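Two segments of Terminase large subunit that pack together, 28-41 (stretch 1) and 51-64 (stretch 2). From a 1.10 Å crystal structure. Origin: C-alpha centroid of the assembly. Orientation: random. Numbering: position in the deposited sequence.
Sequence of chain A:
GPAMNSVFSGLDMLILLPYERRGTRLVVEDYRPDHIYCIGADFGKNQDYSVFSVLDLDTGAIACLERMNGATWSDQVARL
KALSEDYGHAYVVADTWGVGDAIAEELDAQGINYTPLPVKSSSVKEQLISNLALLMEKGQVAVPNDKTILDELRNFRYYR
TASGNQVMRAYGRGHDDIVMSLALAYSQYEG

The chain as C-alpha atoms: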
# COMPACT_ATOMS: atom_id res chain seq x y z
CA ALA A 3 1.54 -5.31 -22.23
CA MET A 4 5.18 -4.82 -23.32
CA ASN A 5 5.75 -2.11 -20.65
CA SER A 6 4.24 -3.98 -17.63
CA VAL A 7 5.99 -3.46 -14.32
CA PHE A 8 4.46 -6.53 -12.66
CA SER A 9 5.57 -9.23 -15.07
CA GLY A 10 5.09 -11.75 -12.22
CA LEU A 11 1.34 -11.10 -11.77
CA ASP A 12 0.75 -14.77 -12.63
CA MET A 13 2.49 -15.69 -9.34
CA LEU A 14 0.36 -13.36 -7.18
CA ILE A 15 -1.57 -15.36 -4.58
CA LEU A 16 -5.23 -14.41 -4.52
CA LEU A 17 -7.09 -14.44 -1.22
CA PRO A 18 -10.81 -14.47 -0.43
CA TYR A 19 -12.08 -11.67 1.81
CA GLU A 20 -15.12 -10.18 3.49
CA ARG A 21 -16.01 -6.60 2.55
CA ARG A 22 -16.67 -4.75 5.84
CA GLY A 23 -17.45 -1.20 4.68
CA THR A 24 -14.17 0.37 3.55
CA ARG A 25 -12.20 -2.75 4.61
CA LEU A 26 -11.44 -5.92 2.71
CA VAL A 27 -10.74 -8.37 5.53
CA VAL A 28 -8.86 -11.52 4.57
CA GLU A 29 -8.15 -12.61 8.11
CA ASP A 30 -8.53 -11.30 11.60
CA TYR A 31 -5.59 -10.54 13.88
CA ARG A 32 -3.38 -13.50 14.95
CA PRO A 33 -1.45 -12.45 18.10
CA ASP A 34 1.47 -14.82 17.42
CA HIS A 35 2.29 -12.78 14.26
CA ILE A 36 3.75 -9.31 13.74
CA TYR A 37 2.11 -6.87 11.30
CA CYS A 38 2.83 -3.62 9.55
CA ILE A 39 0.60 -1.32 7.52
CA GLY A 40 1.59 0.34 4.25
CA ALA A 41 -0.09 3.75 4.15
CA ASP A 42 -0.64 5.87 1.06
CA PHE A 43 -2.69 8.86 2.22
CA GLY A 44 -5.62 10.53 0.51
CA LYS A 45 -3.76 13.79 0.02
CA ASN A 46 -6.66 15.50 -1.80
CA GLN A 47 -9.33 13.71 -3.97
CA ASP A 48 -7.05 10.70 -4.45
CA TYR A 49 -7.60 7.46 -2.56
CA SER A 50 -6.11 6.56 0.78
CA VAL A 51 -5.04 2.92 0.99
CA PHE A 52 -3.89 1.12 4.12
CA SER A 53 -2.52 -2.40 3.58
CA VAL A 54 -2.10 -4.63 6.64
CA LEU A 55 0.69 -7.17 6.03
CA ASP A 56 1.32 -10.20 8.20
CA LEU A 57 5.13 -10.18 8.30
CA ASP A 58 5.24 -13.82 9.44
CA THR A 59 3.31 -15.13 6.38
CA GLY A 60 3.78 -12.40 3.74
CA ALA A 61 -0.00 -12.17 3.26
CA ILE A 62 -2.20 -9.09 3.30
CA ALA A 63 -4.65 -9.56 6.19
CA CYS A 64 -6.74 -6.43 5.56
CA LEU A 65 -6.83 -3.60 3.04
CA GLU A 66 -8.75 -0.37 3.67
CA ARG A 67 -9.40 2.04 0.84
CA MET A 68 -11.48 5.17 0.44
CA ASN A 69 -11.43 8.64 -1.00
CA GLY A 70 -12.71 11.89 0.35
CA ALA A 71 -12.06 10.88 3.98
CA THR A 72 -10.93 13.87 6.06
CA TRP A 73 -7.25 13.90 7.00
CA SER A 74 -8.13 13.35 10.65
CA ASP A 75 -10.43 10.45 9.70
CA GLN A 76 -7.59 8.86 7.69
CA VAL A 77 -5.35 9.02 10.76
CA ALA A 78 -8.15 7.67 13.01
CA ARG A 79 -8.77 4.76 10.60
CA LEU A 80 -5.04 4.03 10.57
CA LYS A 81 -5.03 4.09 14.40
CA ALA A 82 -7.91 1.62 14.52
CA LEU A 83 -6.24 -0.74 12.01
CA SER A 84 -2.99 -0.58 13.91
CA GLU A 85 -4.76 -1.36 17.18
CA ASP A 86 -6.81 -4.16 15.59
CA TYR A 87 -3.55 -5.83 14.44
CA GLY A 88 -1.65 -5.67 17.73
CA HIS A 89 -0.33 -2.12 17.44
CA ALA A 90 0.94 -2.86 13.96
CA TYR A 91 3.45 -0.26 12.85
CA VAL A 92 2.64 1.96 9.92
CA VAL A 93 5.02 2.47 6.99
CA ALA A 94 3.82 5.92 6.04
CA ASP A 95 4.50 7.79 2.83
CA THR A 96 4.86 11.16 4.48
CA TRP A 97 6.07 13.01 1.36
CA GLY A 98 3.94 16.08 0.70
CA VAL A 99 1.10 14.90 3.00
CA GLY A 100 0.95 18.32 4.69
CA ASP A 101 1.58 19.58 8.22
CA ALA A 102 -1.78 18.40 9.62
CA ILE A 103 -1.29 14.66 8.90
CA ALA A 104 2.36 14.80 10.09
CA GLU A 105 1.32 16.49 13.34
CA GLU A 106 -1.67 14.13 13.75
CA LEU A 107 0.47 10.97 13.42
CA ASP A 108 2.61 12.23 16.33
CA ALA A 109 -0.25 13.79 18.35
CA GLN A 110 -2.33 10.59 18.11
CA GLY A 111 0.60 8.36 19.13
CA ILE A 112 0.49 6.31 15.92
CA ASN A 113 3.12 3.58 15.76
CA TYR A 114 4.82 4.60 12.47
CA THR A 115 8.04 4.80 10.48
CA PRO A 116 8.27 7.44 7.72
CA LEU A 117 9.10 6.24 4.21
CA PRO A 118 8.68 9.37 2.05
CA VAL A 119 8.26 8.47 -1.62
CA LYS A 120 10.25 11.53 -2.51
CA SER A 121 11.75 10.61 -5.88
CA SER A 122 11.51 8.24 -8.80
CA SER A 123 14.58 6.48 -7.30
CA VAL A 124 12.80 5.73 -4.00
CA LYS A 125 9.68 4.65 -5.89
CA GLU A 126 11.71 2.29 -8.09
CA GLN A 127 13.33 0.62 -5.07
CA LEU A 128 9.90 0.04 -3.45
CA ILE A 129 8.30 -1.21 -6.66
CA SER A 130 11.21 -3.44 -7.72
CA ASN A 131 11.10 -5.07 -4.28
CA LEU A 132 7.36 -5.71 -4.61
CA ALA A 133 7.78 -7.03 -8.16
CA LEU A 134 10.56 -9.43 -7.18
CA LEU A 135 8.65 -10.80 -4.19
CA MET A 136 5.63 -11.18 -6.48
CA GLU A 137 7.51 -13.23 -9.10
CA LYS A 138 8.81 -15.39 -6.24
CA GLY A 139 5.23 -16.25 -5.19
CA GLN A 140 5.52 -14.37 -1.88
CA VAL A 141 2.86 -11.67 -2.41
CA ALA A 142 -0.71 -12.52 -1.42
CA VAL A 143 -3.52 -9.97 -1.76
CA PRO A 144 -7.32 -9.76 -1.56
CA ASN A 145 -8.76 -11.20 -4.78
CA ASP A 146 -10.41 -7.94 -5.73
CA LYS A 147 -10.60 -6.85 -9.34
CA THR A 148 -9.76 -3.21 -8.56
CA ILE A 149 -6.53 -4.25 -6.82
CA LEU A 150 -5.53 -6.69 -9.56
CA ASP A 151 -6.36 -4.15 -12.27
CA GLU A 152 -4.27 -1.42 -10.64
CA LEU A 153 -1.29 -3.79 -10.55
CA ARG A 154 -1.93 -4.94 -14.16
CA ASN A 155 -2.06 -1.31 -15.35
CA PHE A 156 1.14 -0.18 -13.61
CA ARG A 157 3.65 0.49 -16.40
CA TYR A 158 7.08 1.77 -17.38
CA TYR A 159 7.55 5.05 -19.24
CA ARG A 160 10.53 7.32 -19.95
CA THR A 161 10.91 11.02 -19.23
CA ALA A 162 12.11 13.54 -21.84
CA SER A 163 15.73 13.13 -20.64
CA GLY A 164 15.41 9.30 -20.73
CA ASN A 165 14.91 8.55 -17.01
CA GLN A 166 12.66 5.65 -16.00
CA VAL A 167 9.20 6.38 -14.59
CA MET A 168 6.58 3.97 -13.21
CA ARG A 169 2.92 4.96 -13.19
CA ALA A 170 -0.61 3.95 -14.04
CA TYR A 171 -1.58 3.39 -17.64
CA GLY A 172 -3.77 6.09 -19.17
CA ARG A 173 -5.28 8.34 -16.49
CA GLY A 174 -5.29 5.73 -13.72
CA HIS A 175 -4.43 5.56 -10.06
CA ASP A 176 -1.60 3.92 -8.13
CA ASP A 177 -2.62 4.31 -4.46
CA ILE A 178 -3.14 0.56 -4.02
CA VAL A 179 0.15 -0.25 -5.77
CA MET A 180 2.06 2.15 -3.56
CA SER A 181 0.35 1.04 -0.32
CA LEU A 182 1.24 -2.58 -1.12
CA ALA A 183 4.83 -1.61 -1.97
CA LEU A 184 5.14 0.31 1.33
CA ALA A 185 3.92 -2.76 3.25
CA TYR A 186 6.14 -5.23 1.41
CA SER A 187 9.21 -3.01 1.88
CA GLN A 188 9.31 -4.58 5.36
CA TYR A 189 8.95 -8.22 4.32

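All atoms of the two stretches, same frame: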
# COMPACT_ATOMS: atom_id res chain seq x y z
N VAL A 28 -9.25 -10.17 4.94
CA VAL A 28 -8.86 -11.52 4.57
C VAL A 28 -8.82 -12.39 5.82
O VAL A 28 -9.34 -13.51 5.84
CB VAL A 28 -7.48 -11.55 3.87
CG1 VAL A 28 -7.04 -12.98 3.60
CG2 VAL A 28 -7.56 -10.79 2.55
N GLU A 29 -8.17 -11.89 6.85
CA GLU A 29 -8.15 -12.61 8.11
C GLU A 29 -7.98 -11.68 9.27
O GLU A 29 -7.35 -10.61 9.19
CB GLU A 29 -7.07 -13.68 8.10
CG GLU A 29 -5.65 -13.18 7.95
CD GLU A 29 -4.68 -14.33 7.76
OE1 GLU A 29 -4.02 -14.71 8.74
OE2 GLU A 29 -4.62 -14.87 6.63
N ASP A 30 -8.58 -12.09 10.38
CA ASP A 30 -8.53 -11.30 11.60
C ASP A 30 -7.16 -11.47 12.24
O ASP A 30 -6.38 -12.35 11.88
CB ASP A 30 -9.69 -11.67 12.53
CG ASP A 30 -11.04 -11.15 12.04
OD1 ASP A 30 -11.11 -10.04 11.47
OD2 ASP A 30 -12.05 -11.83 12.25
N TYR A 31 -6.86 -10.57 13.17
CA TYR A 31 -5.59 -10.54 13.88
C TYR A 31 -5.24 -11.90 14.51
O TYR A 31 -6.06 -12.51 15.21
CB TYR A 31 -5.70 -9.49 14.98
CG TYR A 31 -4.51 -9.38 15.90
CD1 TYR A 31 -3.20 -9.27 15.39
CD2 TYR A 31 -4.68 -9.33 17.28
CE1 TYR A 31 -2.11 -9.14 16.22
CE2 TYR A 31 -3.59 -9.19 18.13
CZ TYR A 31 -2.30 -9.11 17.60
OH TYR A 31 -1.21 -8.98 18.44
N ARG A 32 -4.00 -12.34 14.28
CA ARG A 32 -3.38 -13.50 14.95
C ARG A 32 -2.29 -12.95 15.87
O ARG A 32 -1.31 -12.41 15.39
CB ARG A 32 -2.69 -14.40 13.92
CG ARG A 32 -3.56 -15.08 12.89
CD ARG A 32 -2.66 -15.91 11.98
NE ARG A 32 -1.80 -16.85 12.72
CZ ARG A 32 -2.00 -18.16 12.85
NH1 ARG A 32 -3.05 -18.77 12.30
NH2 ARG A 32 -1.14 -18.88 13.56
N PRO A 33 -2.43 -13.10 17.21
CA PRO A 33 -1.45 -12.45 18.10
C PRO A 33 -0.04 -13.04 18.15
O PRO A 33 0.87 -12.40 18.69
CB PRO A 33 -2.10 -12.56 19.48
CG PRO A 33 -2.93 -13.78 19.37
CD PRO A 33 -3.46 -13.82 17.97
N ASP A 34 0.14 -14.23 17.60
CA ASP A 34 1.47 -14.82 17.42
C ASP A 34 2.27 -14.22 16.24
O ASP A 34 3.46 -14.53 16.08
CB ASP A 34 1.38 -16.35 17.28
CG ASP A 34 0.47 -16.80 16.13
OD1 ASP A 34 -0.36 -16.00 15.64
OD2 ASP A 34 0.58 -17.97 15.74
N HIS A 35 1.63 -13.40 15.40
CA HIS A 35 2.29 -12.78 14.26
C HIS A 35 2.46 -11.28 14.45
O HIS A 35 1.77 -10.65 15.25
CB HIS A 35 1.49 -13.05 12.99
CG HIS A 35 1.52 -14.49 12.57
ND1 HIS A 35 0.86 -14.94 11.45
CD2 HIS A 35 2.14 -15.57 13.11
CE1 HIS A 35 1.06 -16.24 11.32
NE2 HIS A 35 1.83 -16.65 12.31
N ILE A 36 3.41 -10.73 13.70
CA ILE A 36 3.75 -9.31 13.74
C ILE A 36 3.27 -8.72 12.41
O ILE A 36 3.44 -9.33 11.35
CB ILE A 36 5.27 -9.12 13.94
CG1 ILE A 36 5.70 -9.62 15.33
CG2 ILE A 36 5.70 -7.67 13.75
CD1 ILE A 36 5.35 -8.71 16.48
N TYR A 37 2.70 -7.52 12.47
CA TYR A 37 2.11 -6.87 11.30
C TYR A 37 2.68 -5.49 11.09
O TYR A 37 3.18 -4.85 12.02
CB TYR A 37 0.61 -6.72 11.51
CG TYR A 37 -0.15 -8.01 11.63
CD1 TYR A 37 -0.17 -8.74 12.82
CD2 TYR A 37 -0.87 -8.50 10.55
CE1 TYR A 37 -0.88 -9.92 12.92
CE2 TYR A 37 -1.59 -9.69 10.65
CZ TYR A 37 -1.59 -10.39 11.84
OH TYR A 37 -2.32 -11.56 11.96
N CYS A 38 2.59 -5.02 9.85
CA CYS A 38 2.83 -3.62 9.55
C CYS A 38 1.74 -3.19 8.59
O CYS A 38 1.00 -4.03 8.08
CB CYS A 38 4.23 -3.40 8.96
SG CYS A 38 4.44 -4.02 7.29
N ILE A 39 1.64 -1.88 8.37
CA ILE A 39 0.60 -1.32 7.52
C ILE A 39 1.22 -0.32 6.56
O ILE A 39 1.74 0.70 6.99
CB ILE A 39 -0.47 -0.58 8.36
CG1 ILE A 39 -1.00 -1.49 9.48
CG2 ILE A 39 -1.59 -0.06 7.46
CD1 ILE A 39 -2.01 -0.85 10.40
N GLY A 40 1.17 -0.62 5.26
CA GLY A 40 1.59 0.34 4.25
C GLY A 40 0.52 1.40 4.11
O GLY A 40 -0.65 1.05 3.93
N ALA A 41 0.89 2.69 4.18
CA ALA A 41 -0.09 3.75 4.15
C ALA A 41 0.25 4.81 3.12
O ALA A 41 1.29 5.48 3.22
CB ALA A 41 -0.23 4.36 5.53
N VAL A 51 -5.07 4.38 0.92
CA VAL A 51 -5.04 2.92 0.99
C VAL A 51 -4.10 2.48 2.10
O VAL A 51 -2.91 2.84 2.12
CB VAL A 51 -4.59 2.30 -0.33
CG1 VAL A 51 -4.68 0.78 -0.26
CG2 VAL A 51 -5.43 2.83 -1.47
N PHE A 52 -4.63 1.65 2.99
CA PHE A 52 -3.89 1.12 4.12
C PHE A 52 -3.87 -0.40 3.97
O PHE A 52 -4.93 -1.01 3.97
CB PHE A 52 -4.54 1.51 5.46
CG PHE A 52 -4.82 2.99 5.61
CD1 PHE A 52 -3.98 3.95 5.08
CD2 PHE A 52 -5.95 3.41 6.31
CE1 PHE A 52 -4.24 5.30 5.22
CE2 PHE A 52 -6.21 4.76 6.47
CZ PHE A 52 -5.36 5.70 5.92
N SER A 53 -2.68 -0.97 3.84
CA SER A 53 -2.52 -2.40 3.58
C SER A 53 -1.85 -3.06 4.78
O SER A 53 -0.68 -2.83 5.04
CB SER A 53 -1.68 -2.62 2.33
OG SER A 53 -2.33 -2.09 1.19
N VAL A 54 -2.60 -3.91 5.48
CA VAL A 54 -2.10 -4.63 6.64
C VAL A 54 -1.44 -5.92 6.19
O VAL A 54 -2.12 -6.81 5.65
CB VAL A 54 -3.24 -4.94 7.63
CG1 VAL A 54 -2.67 -5.58 8.89
CG2 VAL A 54 -4.03 -3.69 8.00
N LEU A 55 -0.13 -6.03 6.42
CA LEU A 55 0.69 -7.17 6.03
C LEU A 55 1.12 -7.97 7.24
O LEU A 55 1.69 -7.44 8.18
CB LEU A 55 1.93 -6.68 5.29
CG LEU A 55 2.95 -7.73 4.85
CD1 LEU A 55 2.31 -8.79 3.96
CD2 LEU A 55 4.08 -7.05 4.13
N ASP A 56 0.81 -9.26 7.21
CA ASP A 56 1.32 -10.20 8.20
C ASP A 56 2.77 -10.51 7.82
O ASP A 56 3.03 -11.16 6.78
CB ASP A 56 0.45 -11.46 8.16
CG ASP A 56 0.85 -12.51 9.17
OD1 ASP A 56 2.06 -12.64 9.49
OD2 ASP A 56 -0.04 -13.26 9.61
N LEU A 57 3.71 -10.03 8.62
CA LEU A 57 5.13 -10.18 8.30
C LEU A 57 5.67 -11.59 8.56
O LEU A 57 6.77 -11.92 8.12
CB LEU A 57 5.96 -9.14 9.07
CG LEU A 57 5.77 -7.69 8.64
CD1 LEU A 57 6.40 -6.74 9.64
CD2 LEU A 57 6.32 -7.44 7.25
N ASP A 58 4.89 -12.42 9.26
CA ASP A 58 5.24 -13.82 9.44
C ASP A 58 4.85 -14.68 8.23
O ASP A 58 5.52 -15.67 7.95
CB ASP A 58 4.58 -14.38 10.71
CG ASP A 58 5.06 -13.68 11.99
OD1 ASP A 58 5.44 -14.39 12.94
OD2 ASP A 58 5.05 -12.43 12.05
N THR A 59 3.78 -14.33 7.52
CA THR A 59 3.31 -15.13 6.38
C THR A 59 3.49 -14.46 5.02
O THR A 59 3.42 -15.14 3.99
CB THR A 59 1.82 -15.46 6.52
OG1 THR A 59 1.05 -14.26 6.39
CG2 THR A 59 1.54 -16.15 7.86
N GLY A 60 3.69 -13.14 5.00
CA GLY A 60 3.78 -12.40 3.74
C GLY A 60 2.44 -12.17 3.07
O GLY A 60 2.41 -11.80 1.89
N ALA A 61 1.34 -12.36 3.80
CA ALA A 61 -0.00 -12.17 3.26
C ALA A 61 -0.66 -10.90 3.79
O ALA A 61 -0.55 -10.58 4.97
CB ALA A 61 -0.87 -13.37 3.57
N ILE A 62 -1.35 -10.20 2.90
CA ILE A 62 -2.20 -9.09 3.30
C ILE A 62 -3.38 -9.65 4.09
O ILE A 62 -4.10 -10.55 3.61
CB ILE A 62 -2.68 -8.28 2.08
CG1 ILE A 62 -1.50 -7.62 1.36
CG2 ILE A 62 -3.75 -7.27 2.48
CD1 ILE A 62 -0.72 -6.63 2.19
N ALA A 63 -3.55 -9.15 5.31
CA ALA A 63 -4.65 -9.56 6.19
C ALA A 63 -5.87 -8.67 6.02
O ALA A 63 -7.00 -9.11 6.24
CB ALA A 63 -4.19 -9.52 7.64
N CYS A 64 -5.66 -7.40 5.65
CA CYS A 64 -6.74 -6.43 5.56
C CYS A 64 -6.26 -5.29 4.68
O CYS A 64 -5.09 -4.92 4.75
CB CYS A 64 -7.07 -5.91 6.96
SG CYS A 64 -8.48 -4.81 7.01
O HOH W 1 -2.66 -12.53 9.43
O HOH W 2 -4.11 -13.19 4.90

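The main link is an antiparallel pair of strands, 37-41 and 51-56. Four backbone hydrogen bonds join them. Cys 38 N donates to Leu 55 O (3.1 Å), and Leu 55 N returns one to Cys 38 O (2.8 Å). Gly 40 N to Ser 53 O and Ser 53 N to Gly 40 O repeat the pattern, both at 2.9 Å. Just beyond the strand, Leu 57 N donates to Ile 36 O (2.8 Å). At the other end of stretch 1, Ala 63 O accepts from both Val 28 N (2.8 Å) and Glu 29 N (3.1 Å).

Mostly apolar side chains pack across the strands on both faces, but Gly 40 has none to offer and Ser 53 and Asp 56 are polar. Tyr 37, Ile 39 and Ala 41 share one face with Phe 52, Val 54 and Asp 56. There Ile 39 CG1 lies 4.0 Å from Val 54 CG2, and Ala 41 CB 3.8 Å from Phe 52 CD1. The Tyr 37 ring reaches past Val 54 and meets Ala 63 CB at its edge (CE2 to CB, 4.0 Å). On the other face, Cys 38 SG packs 3.9 Å from Leu 57 CD2. The strand residues are buried, and most are apolar; Leu 57, in the loop beyond, is partly exposed.

Polar side chains join His 35, at the end of the 32-35 turn, and Ile 36 to Asp 56 and the loop after it. His 35 ND1 donates to Asp 56 OD2 (2.6 Å), a bond that suits an imidazole NH and a carboxylate. Asp 58 CB sits over the His 35 ring face, 3.6 Å from its centroid, while Asp 58 OD2 accepts from Ile 36 N (2.9 Å). Asp 56 OD1 also accepts from Asp 58 N (2.8 Å) and Thr 59 N (3.1 Å), so one carboxylate both holds its own loop and binds His 35.

Two waters add bridges from Glu 29. Glu 29 OE1 and Asp 56 OD2 are like charges 4.3 Å apart. Water 1 donates to both and accepts from Tyr 37 OH. Water 2 bridges Glu 29 OE2 and Ile 62 O.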